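Local coordinates for nonsense-mediated mRNA decay factor SMG5 (Homo sapiens, PDB 2HWY), which acts in nonsense-mediated mRNA decay, promoting dephosphorylation of UPF1 without RNase activity of its own, and is represented here by its PIN domain, at residues A[22-28]-A[156-160]. Residues are numbered along the deposited sequence; the frame is centred on the assembly and turned at random.
Sequences LATSGRF and FYKQW
In this alpha/beta PIN domain, built on a parallel sheet, the end of helix 16-25 and the turn leading into strand 29-32 meet the last modelled turn of helix 153-159. The backbones stay well apart, with CA of Leu22 and CA of Tyr157 the nearest pair at 8.3 Å, and no hydrogen bond crosses; side chains fill the gap. The CA-to-CB bond of Leu22 points sideways, but with chi1 m and chi2 t CD2 comes 3.7 Å from CE2 of Phe156, at that ring's edge. The same methyl sits over the six-membered ring of Trp160 in a CH-pi contact, 4.1 Å from the centroid. Ser25 places CB 3.4 Å from CH2 of Trp160, while its OG donates a hydrogen bond to O of Leu22 (3.0 Å) and accepts one from N of Arg27 (2.7 Å), the latter making an ST turn. Gly26 leaves the helix with positive phi (74°). CZ2 of Trp160 lies over one face of the Arg27 guanidinium, 3.5 Å from NH1. Phe28, extended and chi1 m, completes an aromatic cluster with Phe156 and Trp160, both chi1 t. Phe156 directs its edge toward the face of Phe28, offset, centroids 5.6 Å apart and planes at 62°. Leu5 of strand 4-7 touches Leu22, Phe28 and Phe156, so the cluster packs against the sheet. At the Phe28 ring edge, NE1 of Trp160 approaches CE1 of Phe28 to 3.2 Å.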
loop_
_atom_site.group_PDB
_atom_site.type_symbol
_atom_site.label_atom_id
_atom_site.label_comp_id
_atom_site.label_asym_id
_atom_site.label_seq_id
_atom_site.Cartn_x
_atom_site.Cartn_y
_atom_site.Cartn_z
ATOM N N LEU A 22 -1.566 -10.499 2.169
ATOM C CA LEU A 22 -2.856 -9.794 2.236
ATOM C C LEU A 22 -3.546 -9.766 0.888
ATOM O O LEU A 22 -4.747 -9.979 0.801
ATOM C CB LEU A 22 -2.643 -8.365 2.732
ATOM C CG LEU A 22 -2.032 -8.324 4.131
ATOM C CD1 LEU A 22 -1.263 -7.034 4.365
ATOM C CD2 LEU A 22 -3.102 -8.547 5.187
ATOM N N ALA A 23 -2.755 -9.519 -0.152
ATOM C CA ALA A 23 -3.224 -9.451 -1.533
ATOM C C ALA A 23 -3.663 -10.806 -2.063
ATOM O O ALA A 23 -4.434 -10.905 -3.016
ATOM C CB ALA A 23 -2.114 -8.901 -2.405
ATOM N N THR A 24 -3.122 -11.847 -1.459
ATOM C CA THR A 24 -3.435 -13.227 -1.812
ATOM C C THR A 24 -4.511 -13.763 -0.890
ATOM O O THR A 24 -5.125 -14.792 -1.189
ATOM C CB THR A 24 -2.160 -14.111 -1.741
ATOM O OG1 THR A 24 -1.408 -13.917 -2.944
ATOM C CG2 THR A 24 -2.480 -15.600 -1.581
ATOM N N SER A 25 -4.743 -13.062 0.224
ATOM C CA SER A 25 -5.725 -13.502 1.201
ATOM C C SER A 25 -7.064 -13.655 0.507
ATOM O O SER A 25 -7.802 -14.602 0.791
ATOM C CB SER A 25 -5.825 -12.543 2.402
ATOM O OG SER A 25 -6.809 -11.542 2.232
ATOM N N GLY A 26 -7.363 -12.749 -0.427
ATOM C CA GLY A 26 -8.706 -12.675 -1.012
ATOM C C GLY A 26 -9.725 -12.073 -0.047
ATOM O O GLY A 26 -10.917 -12.099 -0.319
ATOM N N ARG A 27 -9.252 -11.527 1.077
ATOM C CA ARG A 27 -10.110 -10.839 2.052
ATOM C C ARG A 27 -10.009 -9.325 1.859
ATOM O O ARG A 27 -10.763 -8.569 2.461
ATOM C CB ARG A 27 -9.707 -11.190 3.498
ATOM C CG ARG A 27 -9.301 -12.649 3.737
ATOM C CD ARG A 27 -10.419 -13.526 4.262
ATOM N NE ARG A 27 -10.456 -13.566 5.722
ATOM C CZ ARG A 27 -9.542 -14.156 6.497
ATOM N NH1 ARG A 27 -8.471 -14.765 5.977
ATOM N NH2 ARG A 27 -9.689 -14.120 7.821
ATOM N N PHE A 28 -9.060 -8.891 1.030
ATOM C CA PHE A 28 -8.899 -7.481 0.705
ATOM C C PHE A 28 -8.697 -7.267 -0.795
ATOM O O PHE A 28 -8.276 -8.171 -1.524
ATOM C CB PHE A 28 -7.712 -6.910 1.468
ATOM C CG PHE A 28 -7.822 -7.075 2.945
ATOM C CD1 PHE A 28 -7.071 -8.043 3.614
ATOM C CD2 PHE A 28 -8.695 -6.281 3.686
ATOM C CE1 PHE A 28 -7.177 -8.204 5.012
ATOM C CE2 PHE A 28 -8.809 -6.448 5.088
ATOM C CZ PHE A 28 -8.042 -7.406 5.744
ATOM N N PHE A 156 -0.725 -3.807 11.347
ATOM C CA PHE A 156 -1.916 -4.350 10.706
ATOM C C PHE A 156 -1.780 -5.879 10.569
ATOM O O PHE A 156 -2.710 -6.626 10.876
ATOM C CB PHE A 156 -2.122 -3.680 9.337
ATOM C CG PHE A 156 -3.363 -4.141 8.603
ATOM C CD1 PHE A 156 -4.566 -3.458 8.731
ATOM C CD2 PHE A 156 -3.313 -5.250 7.756
ATOM C CE1 PHE A 156 -5.701 -3.879 8.040
ATOM C CE2 PHE A 156 -4.451 -5.680 7.072
ATOM C CZ PHE A 156 -5.648 -4.988 7.219
ATOM N N TYR A 157 -0.596 -6.326 10.154
ATOM C CA TYR A 157 -0.366 -7.733 9.861
ATOM C C TYR A 157 -0.439 -8.611 11.091
ATOM O O TYR A 157 -1.053 -9.684 11.080
ATOM C CB TYR A 157 1.000 -7.955 9.207
ATOM C CG TYR A 157 1.155 -9.397 8.844
ATOM C CD1 TYR A 157 0.280 -9.984 7.926
ATOM C CD2 TYR A 157 2.104 -10.201 9.463
ATOM C CE1 TYR A 157 0.369 -11.318 7.597
ATOM C CE2 TYR A 157 2.201 -11.539 9.144
ATOM C CZ TYR A 157 1.326 -12.089 8.204
ATOM O OH TYR A 157 1.400 -13.421 7.863
ATOM N N LYS A 158 0.216 -8.156 12.148
ATOM C CA LYS A 158 0.198 -8.878 13.390
ATOM C C LYS A 158 -1.227 -8.840 13.994
ATOM O O LYS A 158 -1.702 -9.851 14.519
ATOM C CB LYS A 158 1.341 -8.394 14.306
ATOM C CG LYS A 158 2.752 -8.614 13.646
ATOM C CD LYS A 158 3.833 -9.112 14.609
ATOM C CE LYS A 158 3.811 -10.645 14.777
ATOM N NZ LYS A 158 4.290 -11.159 16.137
ATOM N N GLN A 159 -1.951 -7.730 13.848
ATOM C CA GLN A 159 -3.387 -7.733 14.217
ATOM C C GLN A 159 -4.217 -8.743 13.370
ATOM O O GLN A 159 -5.114 -9.420 13.884
ATOM C CB GLN A 159 -4.020 -6.323 14.130
ATOM C CG GLN A 159 -4.091 -5.546 15.475
ATOM C CD GLN A 159 -5.339 -4.650 15.598
ATOM O OE1 GLN A 159 -5.960 -4.286 14.595
ATOM N NE2 GLN A 159 -5.708 -4.297 16.840
ATOM N N TRP A 160 -3.901 -8.844 12.086
ATOM C CA TRP A 160 -4.685 -9.659 11.161
ATOM C C TRP A 160 -4.631 -11.155 11.456
ATOM O O TRP A 160 -3.583 -11.784 11.344
ATOM C CB TRP A 160 -4.227 -9.393 9.728
ATOM C CG TRP A 160 -5.170 -9.927 8.700
ATOM C CD1 TRP A 160 -6.469 -9.532 8.482
ATOM C CD2 TRP A 160 -4.894 -10.963 7.737
ATOM N NE1 TRP A 160 -7.010 -10.263 7.448
ATOM C CE2 TRP A 160 -6.066 -11.143 6.970
ATOM C CE3 TRP A 160 -3.774 -11.761 7.459
ATOM C CZ2 TRP A 160 -6.148 -12.095 5.939
ATOM C CZ3 TRP A 160 -3.853 -12.697 6.432
ATOM C CH2 TRP A 160 -5.027 -12.849 5.681
#